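Local coordinates for conserved hypothetical protein (Bacteroides thetaiotaomicron, PDB 2F06), which is of unknown function but carries a pair of ACT domains that bind histidine, consistent with an amino-acid-sensing or regulatory role related to acetohydroxyacid synthase small subunits, at residues T21-V26 with K60-N65; V75-P80 with K131-L136; E96-E101 with R117-D122. All coordinates share one frame; numbering follows the deposited sequence.

Contact 1. Residues T21-V26 with K60-N65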
loop_
_atom_site.group_PDB
_atom_site.type_symbol
_atom_site.label_atom_id
_atom_site.label_comp_id
_atom_site.label_asym_id
_atom_site.label_seq_id
_atom_site.Cartn_x
_atom_site.Cartn_y
_atom_site.Cartn_z
ATOM N N THR A 21 -8.327 11.983 13.205
ATOM C CA THR A 21 -8.559 13.163 14.019
ATOM C C THR A 21 -8.260 12.896 15.503
ATOM O O THR A 21 -7.485 13.644 16.131
ATOM C CB THR A 21 -9.977 13.695 13.832
ATOM O OG1 THR A 21 -10.144 13.941 12.446
ATOM C CG2 THR A 21 -10.191 14.989 14.599
ATOM N N GLU A 22 -8.811 11.813 16.026
ATOM C CA GLU A 22 -8.446 11.361 17.368
ATOM C C GLU A 22 -6.954 11.202 17.586
ATOM O O GLU A 22 -6.508 11.556 18.644
ATOM C CB GLU A 22 -9.113 10.057 17.730
ATOM C CG GLU A 22 -10.488 9.904 17.198
ATOM C CD GLU A 22 -11.037 8.523 17.468
ATOM O OE1 GLU A 22 -10.275 7.701 18.072
ATOM O OE2 GLU A 22 -12.220 8.278 17.079
ATOM N N VAL A 23 -6.179 10.677 16.616
ATOM C CA VAL A 23 -4.725 10.518 16.800
ATOM C C VAL A 23 -4.080 11.876 16.919
ATOM O O VAL A 23 -3.143 12.116 17.720
ATOM C CB VAL A 23 -3.997 9.803 15.558
ATOM C CG1 VAL A 23 -2.470 10.076 15.574
ATOM C CG2 VAL A 23 -4.254 8.377 15.553
ATOM N N THR A 24 -4.509 12.787 16.083
ATOM C CA THR A 24 -3.882 14.124 16.153
ATOM C C THR A 24 -4.308 14.849 17.427
ATOM O O THR A 24 -3.540 15.679 17.948
ATOM C CB THR A 24 -4.188 15.013 14.923
ATOM O OG1 THR A 24 -5.604 15.077 14.716
ATOM C CG2 THR A 24 -3.416 14.429 13.643
ATOM N N GLU A 25 -5.501 14.535 17.894
ATOM C CA GLU A 25 -5.973 14.994 19.227
ATOM C C GLU A 25 -5.194 14.442 20.448
ATOM O O GLU A 25 -4.845 15.201 21.339
ATOM C CB GLU A 25 -7.473 14.757 19.363
ATOM C CG GLU A 25 -8.287 15.716 18.431
ATOM C CD GLU A 25 -9.811 15.590 18.523
ATOM O OE1 GLU A 25 -10.346 14.589 19.101
ATOM O OE2 GLU A 25 -10.500 16.540 18.031
ATOM N N VAL A 26 -4.998 13.137 20.545
ATOM C CA VAL A 26 -3.978 12.542 21.459
ATOM C C VAL A 26 -2.630 13.264 21.485
ATOM O O VAL A 26 -2.142 13.626 22.554
ATOM C CB VAL A 26 -3.697 11.028 21.204
ATOM C CG1 VAL A 26 -2.692 10.498 22.251
ATOM C CG2 VAL A 26 -4.993 10.241 21.335
ATOM N N LYS A 60 3.909 6.276 24.034
ATOM C CA LYS A 60 3.207 5.772 25.224
ATOM C C LYS A 60 1.765 6.330 25.336
ATOM O O LYS A 60 0.855 5.604 25.763
ATOM C CB LYS A 60 4.067 6.035 26.467
ATOM C CG LYS A 60 3.390 5.803 27.783
ATOM C CD LYS A 60 4.230 6.377 28.933
ATOM C CE LYS A 60 3.374 6.575 30.183
ATOM N NZ LYS A 60 2.632 5.293 30.375
ATOM N N ALA A 61 1.571 7.599 24.953
ATOM C CA ALA A 61 0.246 8.219 24.879
ATOM C C ALA A 61 -0.712 7.462 23.906
ATOM O O ALA A 61 -1.883 7.114 24.239
ATOM C CB ALA A 61 0.383 9.698 24.456
ATOM N N LEU A 62 -0.199 7.173 22.725
ATOM C CA LEU A 62 -0.922 6.387 21.758
ATOM C C LEU A 62 -1.279 4.981 22.240
ATOM O O LEU A 62 -2.435 4.606 22.104
ATOM C CB LEU A 62 -0.163 6.373 20.414
ATOM C CG LEU A 62 -0.238 7.778 19.813
ATOM C CD1 LEU A 62 0.880 8.005 18.713
ATOM C CD2 LEU A 62 -1.637 7.979 19.248
ATOM N N LYS A 63 -0.323 4.210 22.784
ATOM C CA LYS A 63 -0.623 2.882 23.403
ATOM C C LYS A 63 -1.676 2.964 24.515
ATOM O O LYS A 63 -2.530 2.076 24.652
ATOM C CB LYS A 63 0.625 2.248 24.045
ATOM C CG LYS A 63 1.759 1.896 23.080
ATOM C CD LYS A 63 1.423 0.652 22.212
ATOM C CE LYS A 63 1.324 -0.600 23.078
ATOM N NZ LYS A 63 1.245 -1.722 22.121
ATOM N N ASP A 64 -1.567 4.009 25.339
ATOM C CA ASP A 64 -2.504 4.299 26.421
ATOM C C ASP A 64 -3.920 4.531 25.888
ATOM O O ASP A 64 -4.895 4.205 26.576
ATOM C CB ASP A 64 -2.101 5.593 27.156
ATOM C CG ASP A 64 -1.000 5.386 28.176
ATOM O OD1 ASP A 64 -0.593 4.227 28.410
ATOM O OD2 ASP A 64 -0.517 6.417 28.724
ATOM N N ASN A 65 -4.022 5.180 24.726
ATOM C CA ASN A 65 -5.291 5.409 24.048
ATOM C C ASN A 65 -5.692 4.292 23.077
ATOM O O ASN A 65 -6.612 4.477 22.270
ATOM C CB ASN A 65 -5.251 6.751 23.337
ATOM C CG ASN A 65 -5.388 7.911 24.307
ATOM O OD1 ASN A 65 -6.498 8.403 24.576
ATOM N ND2 ASN A 65 -4.269 8.315 24.881
#
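Helices 19-29 and 55-64 are the two helices of the first ACT domain, lying on one face of its antiparallel sheet as in the ferredoxin-like βαββαβ fold. Their local axes are 10.4 Å apart and run 130° to one another. Contact between them is made by side chains, with no hydrogen bond from one helix to the other.

The apolar part centres on Val26, which is directed toward the second helix. Val26 CG1, anti to the backbone N (chi1 -177°), sits 3.9 Å from CB of Ala61 and 4.1 Å from CD2 of Leu62. One turn earlier, Val23 adds a looser touch, CG1 to the same Leu62 CD2 at 4.3 Å. Beneath them Leu62 reaches Leu9 and Ile11 of strand 5-13, and Val23 reaches Leu13, so the pair of helices is seated on the sheet, with Phe67 packing on Val23 and Leu62.

The polar part belongs to Asn65, where the second helix ends. Its amide meets Val26 tip to tip: CG of Asn65 is 3.8 Å from Val26 CG2, and ND2 stands equally near Val26 CG1. What fixes that amide is its own helix. Asn65 ND2 donates to Ala61 O at 2.7 Å in a nearly straight bond (178°), approaching from above the carbonyl plane, and the same oxygen also accepts from Asn65 N. An alanine in place of Val26 would probably cost most of the interhelical contact, since both methyls that reach Ala61, Leu62 and Asn65 would go.

The chemistry implies an association held by van der Waals contact, in which the polar group at the edge spends one amide N-H on Ala61 O, within its own segment, and offers the neighbouring valine merely a surface to lie against.

Contact 2. Residues V75-P80 with K131-L136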
loop_
_atom_site.group_PDB
_atom_site.type_symbol
_atom_site.label_atom_id
_atom_site.label_comp_id
_atom_site.label_asym_id
_atom_site.label_seq_id
_atom_site.Cartn_x
_atom_site.Cartn_y
_atom_site.Cartn_z
ATOM N N VAL A 75 16.226 8.176 8.606
ATOM C CA VAL A 75 17.309 9.211 8.662
ATOM C C VAL A 75 16.786 10.427 7.887
ATOM O O VAL A 75 16.081 10.288 6.860
ATOM C CB VAL A 75 18.697 8.608 8.175
ATOM C CG1 VAL A 75 18.648 8.125 6.726
ATOM C CG2 VAL A 75 19.874 9.589 8.320
ATOM N N GLY A 76 17.025 11.614 8.441
ATOM C CA GLY A 76 16.655 12.877 7.825
ATOM C C GLY A 76 17.860 13.501 7.153
ATOM O O GLY A 76 18.952 13.414 7.671
ATOM N N ILE A 77 17.680 14.083 5.963
ATOM C CA ILE A 77 18.729 14.822 5.287
ATOM C C ILE A 77 18.157 16.151 4.802
ATOM O O ILE A 77 16.926 16.322 4.686
ATOM C CB ILE A 77 19.362 14.092 4.056
ATOM C CG1 ILE A 77 18.352 13.857 2.978
ATOM C CG2 ILE A 77 19.987 12.746 4.396
ATOM C CD1 ILE A 77 18.966 14.043 1.640
ATOM N N SER A 78 19.060 17.076 4.532
ATOM C CA SER A 78 18.709 18.349 3.987
ATOM C C SER A 78 19.521 18.520 2.712
ATOM O O SER A 78 20.707 18.136 2.659
ATOM C CB SER A 78 19.104 19.441 4.999
ATOM O OG SER A 78 18.825 20.722 4.482
ATOM N N CYS A 79 18.904 19.045 1.669
ATOM C CA CYS A 79 19.687 19.402 0.483
ATOM C C CYS A 79 19.200 20.718 -0.089
ATOM O O CYS A 79 18.225 21.254 0.375
ATOM C CB CYS A 79 19.614 18.300 -0.576
ATOM S SG CYS A 79 17.945 17.918 -1.076
ATOM N N PRO A 80 19.924 21.285 -1.043
ATOM C CA PRO A 80 19.354 22.500 -1.667
ATOM C C PRO A 80 17.976 22.323 -2.344
ATOM O O PRO A 80 17.641 21.241 -2.867
ATOM C CB PRO A 80 20.476 22.952 -2.628
ATOM C CG PRO A 80 21.731 22.477 -1.924
ATOM C CD PRO A 80 21.337 21.084 -1.450
ATOM N N LYS A 131 29.912 11.419 1.130
ATOM C CA LYS A 131 29.624 12.370 0.069
ATOM C C LYS A 131 29.226 13.775 0.596
ATOM O O LYS A 131 28.675 14.595 -0.176
ATOM C CB LYS A 131 28.536 11.798 -0.845
ATOM C CG LYS A 131 28.898 10.519 -1.537
ATOM C CD LYS A 131 30.154 10.732 -2.403
ATOM C CE LYS A 131 30.203 9.771 -3.550
ATOM N NZ LYS A 131 31.343 10.170 -4.390
ATOM N N LYS A 132 29.492 14.038 1.894
ATOM C CA LYS A 132 29.267 15.364 2.446
ATOM C C LYS A 132 27.816 15.864 2.268
ATOM O O LYS A 132 27.580 17.062 2.070
ATOM C CB LYS A 132 30.299 16.391 1.891
ATOM C CG LYS A 132 31.817 16.102 2.169
ATOM C CD LYS A 132 32.368 16.798 3.451
ATOM C CE LYS A 132 31.654 18.194 3.709
ATOM N NZ LYS A 132 32.653 19.248 4.256
ATOM N N VAL A 133 26.857 14.936 2.315
ATOM C CA VAL A 133 25.413 15.266 2.371
ATOM C C VAL A 133 25.022 15.818 3.772
ATOM O O VAL A 133 25.471 15.273 4.755
ATOM C CB VAL A 133 24.536 14.012 1.995
ATOM C CG1 VAL A 133 23.062 14.284 2.184
ATOM C CG2 VAL A 133 24.798 13.557 0.564
ATOM N N ASP A 134 24.236 16.908 3.885
ATOM C CA ASP A 134 23.786 17.374 5.190
ATOM C C ASP A 134 22.847 16.320 5.779
ATOM O O ASP A 134 21.763 16.136 5.295
ATOM C CB ASP A 134 23.038 18.708 5.067
ATOM C CG ASP A 134 23.895 19.819 4.497
ATOM O OD1 ASP A 134 25.141 19.790 4.648
ATOM O OD2 ASP A 134 23.297 20.741 3.908
ATOM N N LEU A 135 23.288 15.598 6.800
ATOM C CA LEU A 135 22.394 14.680 7.478
ATOM C C LEU A 135 21.781 15.522 8.553
ATOM O O LEU A 135 22.413 16.500 9.028
ATOM C CB LEU A 135 23.152 13.495 8.081
ATOM C CG LEU A 135 23.444 12.336 7.117
ATOM C CD1 LEU A 135 24.774 11.604 7.410
ATOM C CD2 LEU A 135 22.267 11.399 7.197
ATOM N N LEU A 136 20.587 15.147 8.981
ATOM C CA LEU A 136 19.982 15.786 10.191
ATOM C C LEU A 136 20.178 14.890 11.428
ATOM O O LEU A 136 19.987 13.660 11.355
ATOM C CB LEU A 136 18.524 16.072 9.945
ATOM C CG LEU A 136 18.138 16.999 8.773
ATOM C CD1 LEU A 136 16.600 17.061 8.659
ATOM C CD2 LEU A 136 18.648 18.427 8.902
HETATM O O HOH W 1 23.035 18.110 1.311
HETATM O O HOH W 2 21.196 22.032 2.878
#
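In the second ACT domain the short strand 134-136 pairs antiparallel with the end of strand 69-80, whose other edge is bonded to strand 111-118 and which runs on to Pro80, a residue that touches the bound histidine. Leu136 N donates to Gly76 O at 2.7 Å and Ser78 N to Asp134 O at 3.0 Å, the first coming from above the carbonyl plane, the second within it.

On the face turned to the helices, Leu135 crosses Val75 and Ile77 obliquely. The end of Leu135 comes over toward the partner strand, so that one methyl, CD2, serves both neighbours: it presses on CG2 of Val75 at 3.2 Å, tighter than normal carbon contact, and lies 3.9 Å from CG2 of Ile77. Ile77 holds CG1 in the crowded position between N and carbonyl carbon (chi1 63°), with CG2 anti to the carbonyl carbon, touching Leu135 CD2 and, together with CD1, Val133 CG1. Val89 of helix 85-95 and Leu128 of helix 121-130 close over this cluster.

The opposite face carries Leu136 and Ser78 with Asp134. Leu136 lies against the backbone of Gly76, which has no side chain to interfere, and its CD2 reaches Ser78 CB at 4.1 Å. Farther along, water takes over from direct bonding: one molecule donates to Ser78 O and accepts from Asp134 N, while a second is hydrogen-bonded to Ser78 OG and donates to Asp134 OD2 at 2.7 Å.

Contact 3. Residues E96-E101 with R117-D122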
loop_
_atom_site.group_PDB
_atom_site.type_symbol
_atom_site.label_atom_id
_atom_site.label_comp_id
_atom_site.label_asym_id
_atom_site.label_seq_id
_atom_site.Cartn_x
_atom_site.Cartn_y
_atom_site.Cartn_z
ATOM N N GLU A 96 26.262 3.036 -4.765
ATOM C CA GLU A 96 26.808 2.191 -3.691
ATOM C C GLU A 96 25.877 1.046 -3.284
ATOM O O GLU A 96 26.074 0.429 -2.232
ATOM C CB GLU A 96 27.159 3.026 -2.454
ATOM C CG GLU A 96 28.313 4.019 -2.610
ATOM C CD GLU A 96 29.651 3.374 -2.773
ATOM O OE1 GLU A 96 29.964 2.353 -2.084
ATOM O OE2 GLU A 96 30.412 3.908 -3.621
ATOM N N GLY A 97 24.854 0.792 -4.102
ATOM C CA GLY A 97 23.889 -0.283 -3.851
ATOM C C GLY A 97 22.958 -0.089 -2.656
ATOM O O GLY A 97 22.459 -1.070 -2.109
ATOM N N VAL A 98 22.728 1.167 -2.246
ATOM C CA VAL A 98 21.835 1.466 -1.139
ATOM C C VAL A 98 20.503 1.976 -1.723
ATOM O O VAL A 98 20.481 3.006 -2.404
ATOM C CB VAL A 98 22.362 2.583 -0.201
ATOM C CG1 VAL A 98 21.242 2.943 0.846
ATOM C CG2 VAL A 98 23.610 2.194 0.497
ATOM N N PHE A 99 19.401 1.278 -1.505
ATOM C CA PHE A 99 18.166 1.712 -2.150
ATOM C C PHE A 99 17.120 2.271 -1.147
ATOM O O PHE A 99 17.236 2.053 0.091
ATOM C CB PHE A 99 17.661 0.628 -3.114
ATOM C CG PHE A 99 18.741 0.114 -4.051
ATOM C CD1 PHE A 99 19.463 1.000 -4.858
ATOM C CD2 PHE A 99 19.066 -1.243 -4.099
ATOM C CE1 PHE A 99 20.480 0.542 -5.704
ATOM C CE2 PHE A 99 20.075 -1.704 -4.948
ATOM C CZ PHE A 99 20.783 -0.810 -5.750
ATOM N N ILE A 100 16.181 3.067 -1.663
ATOM C CA ILE A 100 15.179 3.740 -0.827
ATOM C C ILE A 100 13.969 2.813 -0.685
ATOM O O ILE A 100 13.455 2.403 -1.720
ATOM C CB ILE A 100 14.753 5.069 -1.547
ATOM C CG1 ILE A 100 15.978 5.952 -1.947
ATOM C CG2 ILE A 100 13.720 5.819 -0.753
ATOM C CD1 ILE A 100 16.626 6.794 -0.786
ATOM N N GLU A 101 13.568 2.378 0.531
ATOM C CA GLU A 101 12.300 1.636 0.636
ATOM C C GLU A 101 11.124 2.608 0.527
ATOM O O GLU A 101 10.211 2.358 -0.263
ATOM C CB GLU A 101 12.194 0.707 1.851
ATOM C CG GLU A 101 12.820 -0.698 1.628
ATOM C CD GLU A 101 12.381 -1.409 0.317
ATOM O OE1 GLU A 101 11.153 -1.512 0.025
ATOM O OE2 GLU A 101 13.282 -1.882 -0.422
ATOM N N ARG A 117 13.756 5.989 4.589
ATOM C CA ARG A 117 13.897 4.597 5.112
ATOM C C ARG A 117 14.683 3.800 4.044
ATOM O O ARG A 117 14.082 3.385 3.043
ATOM C CB ARG A 117 12.546 3.964 5.297
ATOM C CG ARG A 117 12.549 2.508 5.679
ATOM C CD ARG A 117 13.447 2.276 6.877
ATOM N NE ARG A 117 13.537 0.846 7.250
ATOM C CZ ARG A 117 14.124 0.375 8.362
ATOM N NH1 ARG A 117 14.717 1.194 9.233
ATOM N NH2 ARG A 117 14.133 -0.935 8.597
ATOM N N PRO A 118 16.012 3.635 4.258
ATOM C CA PRO A 118 16.909 2.982 3.359
ATOM C C PRO A 118 16.888 1.457 3.480
ATOM O O PRO A 118 16.437 0.907 4.489
ATOM C CB PRO A 118 18.283 3.536 3.780
ATOM C CG PRO A 118 18.175 3.773 5.241
ATOM C CD PRO A 118 16.711 4.149 5.464
ATOM N N SER A 119 17.356 0.793 2.433
ATOM C CA SER A 119 17.526 -0.638 2.448
ATOM C C SER A 119 18.516 -1.109 3.551
ATOM O O SER A 119 18.357 -2.171 4.133
ATOM C CB SER A 119 18.104 -1.067 1.079
ATOM O OG SER A 119 19.308 -0.341 0.776
ATOM N N ASN A 120 19.551 -0.328 3.804
ATOM C CA ASN A 120 20.530 -0.689 4.806
ATOM C C ASN A 120 20.861 0.594 5.565
ATOM O O ASN A 120 21.369 1.542 4.996
ATOM C CB ASN A 120 21.760 -1.319 4.099
ATOM C CG ASN A 120 22.793 -1.888 5.062
ATOM O OD1 ASN A 120 23.213 -1.248 6.024
ATOM N ND2 ASN A 120 23.266 -3.077 4.749
HETATM N N MSE A 121 20.564 0.648 6.853
HETATM C CA MSE A 121 20.787 1.915 7.544
HETATM C C MSE A 121 22.265 2.295 7.797
HETATM O O MSE A 121 22.627 3.471 7.624
HETATM C CB MSE A 121 20.031 1.969 8.827
HETATM C CG MSE A 121 20.281 3.304 9.538
HETATM SE SE MSE A 121 19.454 4.910 8.675
HETATM C CE MSE A 121 17.592 4.347 9.168
ATOM N N ASP A 122 23.091 1.326 8.225
ATOM C CA ASP A 122 24.528 1.585 8.434
ATOM C C ASP A 122 25.185 2.044 7.113
ATOM O O ASP A 122 25.907 3.044 7.112
ATOM C CB ASP A 122 25.307 0.384 9.017
ATOM C CG ASP A 122 24.695 -0.184 10.317
ATOM O OD1 ASP A 122 23.958 0.514 11.042
ATOM O OD2 ASP A 122 24.957 -1.378 10.611
HETATM O O HOH W 3 21.178 -1.905 0.322
#
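Strands 100-108 and 111-118 form a beta hairpin of the second ACT domain, and this contact lies at its open end, where one strand is entered from helix 85-95 and the other leads on to helix 121-130. Ile100 and Pro118 are an antiparallel non-hydrogen-bonded pair.

The close-fitting part is polar and mostly backbone. Ser119 N donates to Phe99 O at 2.7 Å, nearly along the C=O axis, and Glu101 N does likewise to Arg117 O at 2.8 Å. Ser119 carries OG in the crowded position between its N and carbonyl carbon (chi1 54°), which turns the hydroxyl back to accept from Phe99 N. Backbone and side chain of one serine thus grip both polar groups of Phe99. Beside these bonds, on the side of helix 121-130, Val98 CG1 lies 4.2 Å from Pro118 CB, and both residues rest on Cys124.

Other side chains add little here because they turn to other partners. Phe99 folds back over its own chain, one ring face on Gly97 C, and packs on Lys16 of the second subunit. Glu101 OE1 forms a salt bridge with that same lysine, and Arg117 NH1 bonds to Asp73 O. The solvent side is at exposed Ser119, where a water bridges the two loops, donating to Gly97 O at 2.9 Å and hydrogen-bonded to Ser119 OG at 2.5 Å.

Contacts 2 and 3 belong to the same ACT domain and share its sheet through the neighbouring strands 69-80 and 111-118. Along the chain, contact 3 is nested inside the loop that contact 2 closes; their centres are 14 Å apart, and they touch where Val75 CB meets SE of selenomethionine Met121 at 3.8 Å. Contact 1 closes earlier and lies across the chain's centre, 31 Å from each of the others between centres. Bound histidine is nearest contact 2, whose Pro80 lines the pocket; the side chains of Val23 and Ile100 are about 10 and 11 Å from a bound histidine. Contacts 1 and 3 both touch the second subunit.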